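Local coordinates for thermospermine synthase (Medicago truncatula, PDB 6BQ6), which probably makes thermospermine, transferring an aminopropyl group from decarboxylated S-adenosylmethionine to spermidine and releasing methylthioadenosine, at residues Ala70-Asp74 / Gly75-Ser79; Cys90-His93 / Pro94-His98; Val160-Asp163 / Ala164-Leu168; Thr227-Phe230 / Ser231-Asn235; Lys303-Arg306 / Asn307-Asn311. All coordinates share one frame; numbering follows the deposited sequence.

Interaction 1 of 5, residues Ala70-Asp74 / Gly75-Ser79; sequences ALVLD and GKLQS. With TER (N-(3-amino-propyl)-N-(5-aminopropyl)-1,4-diaminobutane), chain F.
The amide of Gln78 lies against the side chain of Leu73 in a beta hairpin, strands 70-73 and 76-79 joined by a type I' turn from Leu73 to Lys76. Around this flat group, Leu73 CG and CD1 touch the carbons, Leu73 CG to Gln78 CG at 3.5 Å, the two chains crossing at about a right angle. Gln78 NE2 donates a hydrogen bond to Lys76 O (3.0 Å), which lies in the amide plane, and at the other end Gln78 OE1 approaches C4 of the bound thermospermine at 3.1 Å. A bend at chi2 (-65°) folds the amide back over its own strand. Lys76 O has two donors, Gln78 NE2 and Leu73 N, from opposite faces of its carbonyl plane; the NE2 bond limits how the amide can turn beside the polyamine. Leu77, which with Gln78 lines the thermospermine pocket, reaches back with CD1 to Ala70 CB. A classic beta bulge sets Gln78 and Ser79 opposite the single residue Leu71, whose O takes a bond from Gln78 N and a weak one from Ser79 N. Glu112, from a loop, touches the side chains of all three. At the turn a water accepts from Gly75 N, and Val72 CG1 presses on Gly75 CA at 3.4 Å.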
loop_
_atom_site.group_PDB
_atom_site.type_symbol
_atom_site.label_atom_id
_atom_site.label_comp_id
_atom_site.label_asym_id
_atom_site.label_seq_id
_atom_site.Cartn_x
_atom_site.Cartn_y
_atom_site.Cartn_z
ATOM N N ALA B 70 15.772 -11.710 -1.803
ATOM C CA ALA B 70 14.550 -12.452 -2.006
ATOM C C ALA B 70 14.321 -12.674 -3.480
ATOM O O ALA B 70 14.377 -11.713 -4.261
ATOM C CB ALA B 70 13.387 -11.679 -1.426
ATOM N N LEU B 71 14.045 -13.933 -3.824
ATOM C CA LEU B 71 13.753 -14.322 -5.183
ATOM C C LEU B 71 12.247 -14.275 -5.335
ATOM O O LEU B 71 11.523 -14.927 -4.574
ATOM C CB LEU B 71 14.314 -15.700 -5.476
ATOM C CG LEU B 71 14.018 -16.242 -6.876
ATOM C CD1 LEU B 71 14.776 -15.459 -7.954
ATOM C CD2 LEU B 71 14.334 -17.732 -6.957
ATOM N N VAL B 72 11.782 -13.539 -6.328
ATOM C CA VAL B 72 10.360 -13.384 -6.631
ATOM C C VAL B 72 10.065 -13.808 -8.049
ATOM O O VAL B 72 10.736 -13.352 -8.960
ATOM C CB VAL B 72 9.974 -11.901 -6.414
ATOM C CG1 VAL B 72 8.492 -11.609 -6.679
ATOM C CG2 VAL B 72 10.349 -11.516 -4.992
ATOM N N LEU B 73 9.067 -14.695 -8.211
ATOM C CA LEU B 73 8.684 -15.179 -9.529
ATOM C C LEU B 73 7.238 -14.800 -9.765
ATOM O O LEU B 73 6.377 -15.148 -8.958
ATOM C CB LEU B 73 8.841 -16.677 -9.665
ATOM C CG LEU B 73 10.255 -17.238 -9.533
ATOM C CD1 LEU B 73 10.250 -18.744 -9.734
ATOM C CD2 LEU B 73 11.277 -16.571 -10.448
ATOM N N ASP B 74 7.007 -14.045 -10.829
ATOM C CA ASP B 74 5.669 -13.502 -11.167
ATOM C C ASP B 74 5.027 -12.814 -9.959
ATOM O O ASP B 74 3.875 -13.052 -9.627
ATOM C CB ASP B 74 4.783 -14.614 -11.761
ATOM C CG ASP B 74 4.910 -14.732 -13.306
ATOM O OD1 ASP B 74 5.301 -13.764 -14.014
ATOM O OD2 ASP B 74 4.571 -15.808 -13.807
ATOM N N GLY B 75 5.829 -11.991 -9.289
ATOM C CA GLY B 75 5.425 -11.248 -8.108
ATOM C C GLY B 75 5.113 -12.038 -6.855
ATOM O O GLY B 75 4.537 -11.487 -5.901
ATOM N N LYS B 76 5.476 -13.318 -6.842
ATOM C CA LYS B 76 5.281 -14.165 -5.690
ATOM C C LYS B 76 6.642 -14.557 -5.153
ATOM O O LYS B 76 7.466 -15.119 -5.854
ATOM C CB LYS B 76 4.461 -15.387 -6.061
ATOM C CG LYS B 76 3.151 -15.037 -6.778
ATOM C CD LYS B 76 1.956 -15.806 -6.232
ATOM C CE LYS B 76 2.007 -17.289 -6.595
ATOM N NZ LYS B 76 1.188 -18.088 -5.631
ATOM N N LEU B 77 6.877 -14.187 -3.910
ATOM C CA LEU B 77 8.049 -14.554 -3.221
ATOM C C LEU B 77 8.232 -16.066 -3.237
ATOM O O LEU B 77 7.265 -16.826 -2.933
ATOM C CB LEU B 77 7.916 -14.071 -1.803
ATOM C CG LEU B 77 9.037 -14.452 -0.885
ATOM C CD1 LEU B 77 10.276 -13.666 -1.192
ATOM C CD2 LEU B 77 8.564 -14.219 0.534
ATOM N N GLN B 78 9.445 -16.502 -3.606
ATOM C CA GLN B 78 9.806 -17.931 -3.604
ATOM C C GLN B 78 10.700 -18.299 -2.447
ATOM O O GLN B 78 10.539 -19.359 -1.801
ATOM C CB GLN B 78 10.565 -18.266 -4.883
ATOM C CG GLN B 78 9.847 -17.927 -6.153
ATOM C CD GLN B 78 8.606 -18.745 -6.317
ATOM O OE1 GLN B 78 8.669 -19.976 -6.377
ATOM N NE2 GLN B 78 7.460 -18.080 -6.394
ATOM N N SER B 79 11.738 -17.506 -2.250
ATOM C CA SER B 79 12.786 -17.826 -1.317
ATOM C C SER B 79 13.347 -16.561 -0.789
ATOM O O SER B 79 13.623 -15.669 -1.577
ATOM C CB SER B 79 13.881 -18.608 -2.052
ATOM O OG SER B 79 15.164 -18.478 -1.439
HETATM N N1 TER F . 9.001 -23.116 -8.901
HETATM C C2 TER F . 9.886 -23.522 -7.829
HETATM C C3 TER F . 9.071 -24.083 -6.668
HETATM C C4 TER F . 8.260 -23.040 -5.943
HETATM N N5 TER F . 7.726 -23.572 -4.710
HETATM C C6 TER F . 7.960 -22.886 -3.460
HETATM C C7 TER F . 6.763 -23.008 -2.530
HETATM C C8 TER F . 6.795 -21.863 -1.534
HETATM N N9 TER F . 6.125 -20.676 -2.022
HETATM C C10 TER F . 6.111 -19.509 -1.179
HETATM C C11 TER F . 4.914 -18.604 -1.369
HETATM C C12 TER F . 4.879 -17.628 -0.193
HETATM C C13 TER F . 3.948 -16.446 -0.418
HETATM N N14 TER F . 2.728 -16.852 -1.094
HETATM O O HOH W 1 8.657 -11.534 -10.094
#

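Interaction 2 of 5, residues Cys90-His93 / Pro94-His98; sequences CLVH and PALLH
Helix 84-98 runs through both segments and is kinked at Pro94, whose ring nitrogen carries no hydrogen for the carbonyl one turn back: Cys90 O meets Pro94 CD instead, at 3.3 Å. The next link is broken too, and a water fills it, donating to Leu91 O and accepting from Ala95 N at 2.7 Å. Ordinary helix bonding returns by stages. Leu96 N to Val92 O is weak at 3.3 Å, whereas Leu97 N to His93 O is short at 2.8 Å and nearly straight. Cys90 O, without that helical donor, is hydrogen-bonded to the hydroxyl of Tyr247. Among the side chains, Leu96 CD1 comes near Val92 O and, more loosely, CG1 of the same valine, while Leu97 CG closes on His93 O at 3.1 Å. With CG anti to its carbonyl carbon (chi1 -60°), the His93 imidazole is carried away from these leucines, and its NE2 bonds to Glu118 and its ND1 to His122. With a glycine in place of Pro94 the ring against Cys90 O is gone, and the kink would probably be less firmly fixed. Helix 114-120, strand 175-181 and helix 272-282 enclose this buried stretch. At its far end Pro94 O accepts from both His98 N and His98 ND1, from opposite faces of its plane; Pro94 O lies 2.7 Å from His98 ND1, in the imidazole plane.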
loop_
_atom_site.group_PDB
_atom_site.type_symbol
_atom_site.label_atom_id
_atom_site.label_comp_id
_atom_site.label_asym_id
_atom_site.label_seq_id
_atom_site.Cartn_x
_atom_site.Cartn_y
_atom_site.Cartn_z
ATOM N N CYS B 90 13.223 -28.656 5.546
ATOM C CA CYS B 90 11.948 -29.386 5.727
ATOM C C CYS B 90 11.532 -30.183 4.501
ATOM O O CYS B 90 11.031 -31.304 4.658
ATOM C CB CYS B 90 10.802 -28.493 6.131
ATOM S SG CYS B 90 10.965 -27.861 7.822
ATOM N N LEU B 91 11.750 -29.636 3.314
ATOM C CA LEU B 91 11.392 -30.307 2.070
ATOM C C LEU B 91 12.223 -31.565 1.860
ATOM O O LEU B 91 11.714 -32.570 1.408
ATOM C CB LEU B 91 11.598 -29.418 0.867
ATOM C CG LEU B 91 11.402 -29.972 -0.580
ATOM C CD1 LEU B 91 9.951 -30.444 -0.758
ATOM C CD2 LEU B 91 11.806 -28.974 -1.605
ATOM N N VAL B 92 13.511 -31.506 2.193
ATOM C CA VAL B 92 14.495 -32.544 1.826
ATOM C C VAL B 92 14.797 -33.576 2.888
ATOM O O VAL B 92 14.717 -34.787 2.642
ATOM C CB VAL B 92 15.814 -31.879 1.336
ATOM C CG1 VAL B 92 16.934 -32.893 1.198
ATOM C CG2 VAL B 92 15.547 -31.154 0.007
ATOM N N HIS B 93 15.122 -33.123 4.103
ATOM C CA HIS B 93 15.716 -34.060 5.046
ATOM C C HIS B 93 14.853 -35.167 5.581
ATOM O O HIS B 93 15.326 -36.313 5.647
ATOM C CB HIS B 93 16.470 -33.312 6.128
ATOM C CG HIS B 93 17.555 -32.470 5.576
ATOM N ND1 HIS B 93 18.476 -32.974 4.685
ATOM C CD2 HIS B 93 17.864 -31.164 5.718
ATOM C CE1 HIS B 93 19.283 -32.023 4.287
ATOM N NE2 HIS B 93 18.940 -30.912 4.896
ATOM N N PRO B 94 13.596 -34.871 5.939
ATOM C CA PRO B 94 12.753 -35.949 6.454
ATOM C C PRO B 94 12.649 -37.124 5.469
ATOM O O PRO B 94 12.787 -38.295 5.887
ATOM C CB PRO B 94 11.415 -35.251 6.663
ATOM C CG PRO B 94 11.787 -33.847 7.002
ATOM C CD PRO B 94 12.935 -33.543 6.074
ATOM N N ALA B 95 12.403 -36.840 4.189
ATOM C CA ALA B 95 12.348 -37.924 3.204
ATOM C C ALA B 95 13.599 -38.749 3.174
ATOM O O ALA B 95 13.565 -39.981 3.306
ATOM C CB ALA B 95 12.032 -37.387 1.825
ATOM N N LEU B 96 14.747 -38.103 3.044
ATOM C CA LEU B 96 15.994 -38.888 2.875
ATOM C C LEU B 96 16.346 -39.639 4.162
ATOM O O LEU B 96 16.833 -40.776 4.137
ATOM C CB LEU B 96 17.149 -38.050 2.428
ATOM C CG LEU B 96 17.269 -37.896 0.899
ATOM C CD1 LEU B 96 16.117 -37.116 0.284
ATOM C CD2 LEU B 96 18.607 -37.289 0.550
ATOM N N LEU B 97 16.064 -39.022 5.309
ATOM C CA LEU B 97 16.362 -39.673 6.556
ATOM C C LEU B 97 15.496 -40.898 6.851
ATOM O O LEU B 97 15.931 -41.785 7.553
ATOM C CB LEU B 97 16.275 -38.666 7.729
ATOM C CG LEU B 97 17.314 -37.559 7.702
ATOM C CD1 LEU B 97 16.946 -36.435 8.648
ATOM C CD2 LEU B 97 18.710 -38.112 8.046
ATOM N N HIS B 98 14.274 -40.939 6.357
ATOM C CA HIS B 98 13.420 -42.058 6.548
ATOM C C HIS B 98 13.790 -43.187 5.612
ATOM O O HIS B 98 13.366 -44.325 5.866
ATOM C CB HIS B 98 11.965 -41.687 6.366
ATOM C CG HIS B 98 11.344 -41.008 7.569
ATOM N ND1 HIS B 98 11.514 -39.682 7.846
ATOM C CD2 HIS B 98 10.581 -41.504 8.575
ATOM C CE1 HIS B 98 10.883 -39.373 8.968
ATOM N NE2 HIS B 98 10.282 -40.457 9.420
HETATM O O HOH W 2 11.245 -34.556 3.259
#

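Interaction 3 of 5, residues Val160-Asp163 / Ala164-Leu168; sequences VIND and AKAEL
Glu167 reaches back from the first turn of helix 164-169 to the end of strand 157-161. Glu167 CB lies 3.6 Å from Asp163 O, the carbonyl that accepts from its own backbone N. A bend at chi2 (64°) then swings the carboxylate towards the strand, where Glu167 CD meets Val160 CG1 at 3.6 Å, the two side chains coming from opposite directions. At the tip Glu167 OE1 accepts from Asn162 ND2 at 2.8 Å, nearly straight; the oxygen lies in the plane of the amide, although amide and carboxylate planes stand 76° apart. The other oxygen, OE2, has a salt bridge with Lys171. Were Glu167 an alanine, Asn162 ND2 and Lys171 would probably lose these partners and a gap would open beside Val160. Next to this link, Asp163 is the N-cap of the helix. With CG anti to its backbone N (chi1 178°), Asp163 OD2 is brought to the helix start and accepts from Ala166 N at 3.0 Å on its anti lone pair, while OD1 forms a salt bridge with Lys193. This strand-turn-helix belongs to the Rossmann-like domain, and Asp163 and Ala164 bind adenosine in another structure of this protein. Capping and the Lys193 bridge thus hold the Asp163 carboxylate at both oxygens, while the Glu167-Asn162 bond ties the residue before the N-cap to the helix, beside the adenosine-binding residues.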
loop_
_atom_site.group_PDB
_atom_site.type_symbol
_atom_site.label_atom_id
_atom_site.label_comp_id
_atom_site.label_asym_id
_atom_site.label_seq_id
_atom_site.Cartn_x
_atom_site.Cartn_y
_atom_site.Cartn_z
ATOM N N VAL B 160 18.172 -31.048 -16.010
ATOM C CA VAL B 160 17.408 -31.376 -17.198
ATOM C C VAL B 160 16.336 -30.326 -17.336
ATOM O O VAL B 160 15.664 -29.995 -16.359
ATOM C CB VAL B 160 16.761 -32.761 -17.110
ATOM C CG1 VAL B 160 15.823 -33.000 -18.288
ATOM C CG2 VAL B 160 17.817 -33.855 -17.073
ATOM N N ILE B 161 16.201 -29.769 -18.528
ATOM C CA ILE B 161 15.151 -28.799 -18.809
ATOM C C ILE B 161 14.018 -29.520 -19.514
ATOM O O ILE B 161 14.112 -29.856 -20.689
ATOM C CB ILE B 161 15.660 -27.611 -19.656
ATOM C CG1 ILE B 161 16.903 -26.957 -18.981
ATOM C CG2 ILE B 161 14.510 -26.610 -19.821
ATOM C CD1 ILE B 161 16.684 -26.438 -17.568
ATOM N N ASN B 162 12.945 -29.789 -18.770
ATOM C CA ASN B 162 11.811 -30.546 -19.284
ATOM C C ASN B 162 10.675 -30.454 -18.321
ATOM O O ASN B 162 10.832 -30.043 -17.146
ATOM C CB ASN B 162 12.219 -32.025 -19.571
ATOM C CG ASN B 162 11.354 -32.727 -20.632
ATOM O OD1 ASN B 162 10.511 -32.105 -21.291
ATOM N ND2 ASN B 162 11.557 -34.043 -20.788
ATOM N N ASP B 163 9.509 -30.793 -18.844
ATOM C CA ASP B 163 8.339 -31.121 -18.049
ATOM C C ASP B 163 8.659 -32.402 -17.284
ATOM O O ASP B 163 9.090 -33.360 -17.894
ATOM C CB ASP B 163 7.186 -31.409 -18.993
ATOM C CG ASP B 163 5.950 -31.813 -18.264
ATOM O OD1 ASP B 163 5.273 -30.926 -17.730
ATOM O OD2 ASP B 163 5.643 -33.014 -18.214
ATOM N N ALA B 164 8.452 -32.416 -15.972
ATOM C CA ALA B 164 8.805 -33.577 -15.149
ATOM C C ALA B 164 8.004 -34.838 -15.521
ATOM O O ALA B 164 8.543 -35.938 -15.437
ATOM C CB ALA B 164 8.651 -33.256 -13.659
ATOM N N LYS B 165 6.731 -34.706 -15.937
ATOM C CA LYS B 165 5.953 -35.887 -16.343
ATOM C C LYS B 165 6.544 -36.509 -17.566
ATOM O O LYS B 165 6.703 -37.731 -17.631
ATOM C CB LYS B 165 4.443 -35.565 -16.582
ATOM C CG LYS B 165 3.630 -36.749 -17.074
ATOM C CD LYS B 165 2.162 -36.354 -17.280
ATOM C CE LYS B 165 1.441 -37.240 -18.293
ATOM N NZ LYS B 165 0.911 -38.458 -17.652
ATOM N N ALA B 166 6.851 -35.689 -18.560
ATOM C CA ALA B 166 7.495 -36.181 -19.776
ATOM C C ALA B 166 8.823 -36.822 -19.497
ATOM O O ALA B 166 9.130 -37.893 -20.049
ATOM C CB ALA B 166 7.687 -35.025 -20.753
ATOM N N GLU B 167 9.624 -36.167 -18.647
ATOM C CA GLU B 167 10.951 -36.706 -18.308
ATOM C C GLU B 167 10.891 -38.063 -17.624
ATOM O O GLU B 167 11.564 -39.007 -18.055
ATOM C CB GLU B 167 11.718 -35.729 -17.432
ATOM C CG GLU B 167 13.156 -36.077 -17.202
ATOM C CD GLU B 167 14.012 -36.076 -18.463
ATOM O OE1 GLU B 167 13.604 -35.443 -19.458
ATOM O OE2 GLU B 167 15.136 -36.656 -18.412
ATOM N N LEU B 168 10.035 -38.186 -16.606
ATOM C CA LEU B 168 9.884 -39.460 -15.892
ATOM C C LEU B 168 9.346 -40.578 -16.802
ATOM O O LEU B 168 9.846 -41.699 -16.754
ATOM C CB LEU B 168 8.981 -39.315 -14.675
ATOM C CG LEU B 168 9.606 -38.532 -13.497
ATOM C CD1 LEU B 168 8.546 -38.110 -12.489
ATOM C CD2 LEU B 168 10.680 -39.354 -12.816
#

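Interaction 4 of 5, residues Thr227-Phe230 / Ser231-Asn235; sequences TEVF and SCIYN
Thr227 opens the approach to helix 230-238, Thr227 CA lying 3.6 Å from Ser231 OG. That hydroxyl sits between the backbone N and carbonyl carbon of its own residue (chi1 53°), a rotamer that turns it back towards the preceding loop; Glu312 is its hydrogen-bonding partner. Glu228 meets the helix mainly through its backbone, Glu228 O lying 4.0 Å from Cys232 SG. Val229 stands at the N-cap position, and being a valine it can supply no polar side-chain cap. Val229 O begins the helical bonding, accepting from Ile233 N at 2.8 Å, almost straight at 168°. Alongside that bond the two side chains point the same way, Val229 CG2 to Ile233 CD1 at 4.2 Å, while Ile233 CG1 rests 3.4 Å from Val229 O. Phe230 starts the helix proper, and Phe230 O bonds to Tyr234 N at 3.0 Å. Its ring, on a CG anti to the backbone N, heads for Ala218 of strand 212-220, Pro246 of strand 243-251 and Leu309. The contact thus seats this helix on the Rossmann-like sheet. Across it the polar links are main-chain bonds and the side chains add apolar packing, so the buried start of the helix relies on backbone bonds, with no side-chain cap from Val229.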
loop_
_atom_site.group_PDB
_atom_site.type_symbol
_atom_site.label_atom_id
_atom_site.label_comp_id
_atom_site.label_asym_id
_atom_site.label_seq_id
_atom_site.Cartn_x
_atom_site.Cartn_y
_atom_site.Cartn_z
ATOM N N THR B 227 -6.713 -25.462 3.933
ATOM C CA THR B 227 -7.728 -26.092 3.099
ATOM C C THR B 227 -7.599 -25.796 1.608
ATOM O O THR B 227 -8.255 -26.470 0.798
ATOM C CB THR B 227 -9.139 -25.659 3.512
ATOM O OG1 THR B 227 -9.234 -24.255 3.390
ATOM C CG2 THR B 227 -9.463 -26.067 4.884
ATOM N N GLU B 228 -6.829 -24.796 1.205
ATOM C CA GLU B 228 -6.761 -24.450 -0.230
ATOM C C GLU B 228 -6.084 -25.566 -0.999
ATOM O O GLU B 228 -6.552 -25.957 -2.039
ATOM C CB GLU B 228 -5.943 -23.190 -0.533
ATOM C CG GLU B 228 -6.144 -21.904 0.253
ATOM C CD GLU B 228 -4.842 -21.092 0.190
ATOM O OE1 GLU B 228 -4.402 -20.611 1.276
ATOM O OE2 GLU B 228 -4.224 -21.026 -0.959
ATOM N N VAL B 229 -4.934 -26.024 -0.532
ATOM C CA VAL B 229 -4.260 -27.143 -1.230
ATOM C C VAL B 229 -3.646 -28.219 -0.351
ATOM O O VAL B 229 -3.625 -29.365 -0.734
ATOM C CB VAL B 229 -3.253 -26.716 -2.278
ATOM C CG1 VAL B 229 -3.845 -25.718 -3.291
ATOM C CG2 VAL B 229 -1.979 -26.206 -1.653
ATOM N N PHE B 230 -3.181 -27.872 0.838
ATOM C CA PHE B 230 -2.493 -28.852 1.708
ATOM C C PHE B 230 -3.363 -30.056 1.988
ATOM O O PHE B 230 -2.943 -31.204 1.793
ATOM C CB PHE B 230 -2.093 -28.143 3.009
ATOM C CG PHE B 230 -1.355 -28.977 4.024
ATOM C CD1 PHE B 230 -0.068 -29.432 3.798
ATOM C CD2 PHE B 230 -1.893 -29.226 5.271
ATOM C CE1 PHE B 230 0.632 -30.143 4.765
ATOM C CE2 PHE B 230 -1.175 -29.906 6.253
ATOM C CZ PHE B 230 0.106 -30.355 6.010
ATOM N N SER B 231 -4.621 -29.838 2.404
ATOM C CA SER B 231 -5.475 -30.989 2.646
ATOM C C SER B 231 -5.785 -31.814 1.400
ATOM O O SER B 231 -5.861 -33.033 1.489
ATOM C CB SER B 231 -6.802 -30.596 3.268
ATOM O OG SER B 231 -7.429 -29.597 2.507
ATOM N N CYS B 232 -5.968 -31.138 0.267
ATOM C CA CYS B 232 -6.174 -31.810 -1.015
ATOM C C CYS B 232 -5.006 -32.674 -1.477
ATOM O O CYS B 232 -5.179 -33.771 -1.966
ATOM C CB CYS B 232 -6.445 -30.766 -2.073
ATOM S SG CYS B 232 -7.842 -29.684 -1.694
ATOM N N ILE B 233 -3.813 -32.124 -1.327
ATOM C CA ILE B 233 -2.594 -32.864 -1.644
ATOM C C ILE B 233 -2.459 -34.092 -0.732
ATOM O O ILE B 233 -2.207 -35.194 -1.174
ATOM C CB ILE B 233 -1.365 -31.955 -1.526
ATOM C CG1 ILE B 233 -1.357 -30.915 -2.669
ATOM C CG2 ILE B 233 -0.094 -32.800 -1.601
ATOM C CD1 ILE B 233 -0.280 -29.883 -2.587
ATOM N N TYR B 234 -2.653 -33.902 0.570
ATOM C CA TYR B 234 -2.671 -35.007 1.475
ATOM C C TYR B 234 -3.670 -36.094 1.037
ATOM O O TYR B 234 -3.348 -37.247 0.946
ATOM C CB TYR B 234 -2.975 -34.529 2.912
ATOM C CG TYR B 234 -3.231 -35.653 3.852
ATOM C CD1 TYR B 234 -2.209 -36.435 4.334
ATOM C CD2 TYR B 234 -4.546 -35.981 4.241
ATOM C CE1 TYR B 234 -2.464 -37.519 5.177
ATOM C CE2 TYR B 234 -4.804 -37.034 5.076
ATOM C CZ TYR B 234 -3.779 -37.803 5.569
ATOM O OH TYR B 234 -4.036 -38.881 6.396
ATOM N N ASN B 235 -4.897 -35.697 0.786
ATOM C CA ASN B 235 -5.905 -36.683 0.421
ATOM C C ASN B 235 -5.628 -37.380 -0.899
ATOM O O ASN B 235 -5.904 -38.577 -1.035
ATOM C CB ASN B 235 -7.307 -36.078 0.413
ATOM C CG ASN B 235 -8.396 -37.159 0.359
ATOM O OD1 ASN B 235 -8.372 -38.100 1.160
ATOM N ND2 ASN B 235 -9.321 -37.057 -0.621
#

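Interaction 5 of 5, residues Lys303-Arg306 / Asn307-Asn311; sequences KAVR and NSLNN
Val305 and Leu309 lie side by side on the buried flank of helix 303-311, one turn apart and pointing the same way, with Val305 CG1 4.1 Å from Leu309 CD1. Beneath them Leu309 N donates to Val305 O at 2.9 Å, nearly straight at 171°, and Leu309 CD1 lies 3.6 Å from Val305 O. Ser308 is close as well: Ser308 CB lies 3.1 Å from Ala304 O, the acceptor of its own N-H, and its hydroxyl bonds to His226. Looser contact is found on the Asn307 flank. There the amide slants across the base of Lys303: Asn307 ND2 is 3.9 Å from Lys303 CG, and although its ND2 is 3.4 Å from Lys303 O the angle is too poor for a hydrogen bond. Asn307, like Asn310, is exposed to solvent. The lysine extends fully beyond CG, carrying NZ to Glu286 and Asn287 of a second subunit; Arg306, bent at chi3 (-48°), sends NH1 to Asp291 of that subunit and NH2 back to Leu301 O. Far from the active site, this helix therefore lies between two neighbours, its charged side chains reaching the second subunit and Leu309 packing on Phe230, Ser231 and Tyr234 of helix 230-238.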
loop_
_atom_site.group_PDB
_atom_site.type_symbol
_atom_site.label_atom_id
_atom_site.label_comp_id
_atom_site.label_asym_id
_atom_site.label_seq_id
_atom_site.Cartn_x
_atom_site.Cartn_y
_atom_site.Cartn_z
ATOM N N LYS B 303 -5.311 -29.942 16.332
ATOM C CA LYS B 303 -6.584 -30.663 16.318
ATOM C C LYS B 303 -7.417 -30.405 15.070
ATOM O O LYS B 303 -7.894 -31.349 14.426
ATOM C CB LYS B 303 -7.403 -30.270 17.562
ATOM C CG LYS B 303 -8.750 -30.954 17.668
ATOM C CD LYS B 303 -9.573 -30.362 18.782
ATOM C CE LYS B 303 -10.840 -31.174 19.020
ATOM N NZ LYS B 303 -11.459 -30.671 20.259
ATOM N N ALA B 304 -7.610 -29.125 14.749
ATOM C CA ALA B 304 -8.464 -28.723 13.640
ATOM C C ALA B 304 -7.895 -29.158 12.284
ATOM O O ALA B 304 -8.618 -29.573 11.367
ATOM C CB ALA B 304 -8.587 -27.237 13.661
ATOM N N VAL B 305 -6.584 -29.016 12.152
ATOM C CA VAL B 305 -5.930 -29.360 10.876
ATOM C C VAL B 305 -5.920 -30.863 10.700
ATOM O O VAL B 305 -6.273 -31.383 9.630
ATOM C CB VAL B 305 -4.491 -28.759 10.791
ATOM C CG1 VAL B 305 -3.788 -29.204 9.516
ATOM C CG2 VAL B 305 -4.514 -27.255 10.848
ATOM N N ARG B 306 -5.587 -31.598 11.760
ATOM C CA ARG B 306 -5.669 -33.066 11.727
ATOM C C ARG B 306 -7.061 -33.544 11.276
ATOM O O ARG B 306 -7.208 -34.368 10.398
ATOM C CB ARG B 306 -5.351 -33.646 13.095
ATOM C CG ARG B 306 -4.479 -34.845 13.086
ATOM C CD ARG B 306 -4.076 -35.349 14.469
ATOM N NE ARG B 306 -3.578 -34.274 15.366
ATOM C CZ ARG B 306 -4.163 -33.879 16.505
ATOM N NH1 ARG B 306 -5.256 -34.486 16.986
ATOM N NH2 ARG B 306 -3.623 -32.862 17.191
ATOM N N ASN B 307 -8.092 -32.986 11.858
ATOM C CA ASN B 307 -9.437 -33.451 11.538
ATOM C C ASN B 307 -9.870 -33.048 10.127
ATOM O O ASN B 307 -10.540 -33.832 9.408
ATOM C CB ASN B 307 -10.383 -32.980 12.625
ATOM C CG ASN B 307 -10.127 -33.705 13.971
ATOM O OD1 ASN B 307 -9.446 -34.747 14.021
ATOM N ND2 ASN B 307 -10.689 -33.176 15.053
ATOM N N SER B 308 -9.468 -31.846 9.722
ATOM C CA SER B 308 -9.733 -31.340 8.378
ATOM C C SER B 308 -9.074 -32.232 7.318
ATOM O O SER B 308 -9.724 -32.630 6.317
ATOM C CB SER B 308 -9.291 -29.869 8.314
ATOM O OG SER B 308 -9.424 -29.300 7.042
ATOM N N LEU B 309 -7.818 -32.598 7.553
ATOM C CA LEU B 309 -7.126 -33.555 6.658
ATOM C C LEU B 309 -7.813 -34.908 6.601
ATOM O O LEU B 309 -8.040 -35.430 5.519
ATOM C CB LEU B 309 -5.645 -33.710 7.023
ATOM C CG LEU B 309 -4.753 -32.830 6.135
ATOM C CD1 LEU B 309 -5.039 -31.355 6.219
ATOM C CD2 LEU B 309 -3.295 -33.104 6.456
ATOM N N ASN B 310 -8.166 -35.441 7.769
ATOM C CA ASN B 310 -8.885 -36.703 7.863
ATOM C C ASN B 310 -10.163 -36.743 7.054
ATOM O O ASN B 310 -10.419 -37.743 6.377
ATOM C CB ASN B 310 -9.246 -37.012 9.315
ATOM C CG ASN B 310 -8.269 -37.951 9.965
ATOM O OD1 ASN B 310 -7.683 -37.636 11.021
ATOM N ND2 ASN B 310 -8.117 -39.153 9.368
ATOM N N ASN B 311 -10.931 -35.652 7.087
ATOM C CA ASN B 311 -12.256 -35.603 6.459
ATOM C C ASN B 311 -12.263 -35.106 5.008
ATOM O O ASN B 311 -13.312 -35.100 4.347
ATOM C CB ASN B 311 -13.200 -34.758 7.322
ATOM C CG ASN B 311 -13.314 -35.299 8.726
ATOM O OD1 ASN B 311 -13.293 -36.512 8.941
ATOM N ND2 ASN B 311 -13.386 -34.409 9.692
#

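Overall arrangement
Interactions 1, 2 and 4 are buried, interaction 3 lies at the surface and interaction 5 is partly buried at a subunit boundary. Interaction 1 is the one built on a beta hairpin and touches thermospermine; interaction 2 follows it along the chain, yet their centres are about 24 Å apart, on opposite sides of the chain's centre. Interactions 2, 4 and 5 rest on helical backbone bonding with apolar side chains, broken by proline and water in interaction 2, whereas interaction 3 relies on carboxylates and an amide near the adenosine site. Only interactions 4 and 5 touch: Leu309 CD1 meets Ser231 CB at 3.5 Å, joining helix 303-311 to helix 230-238.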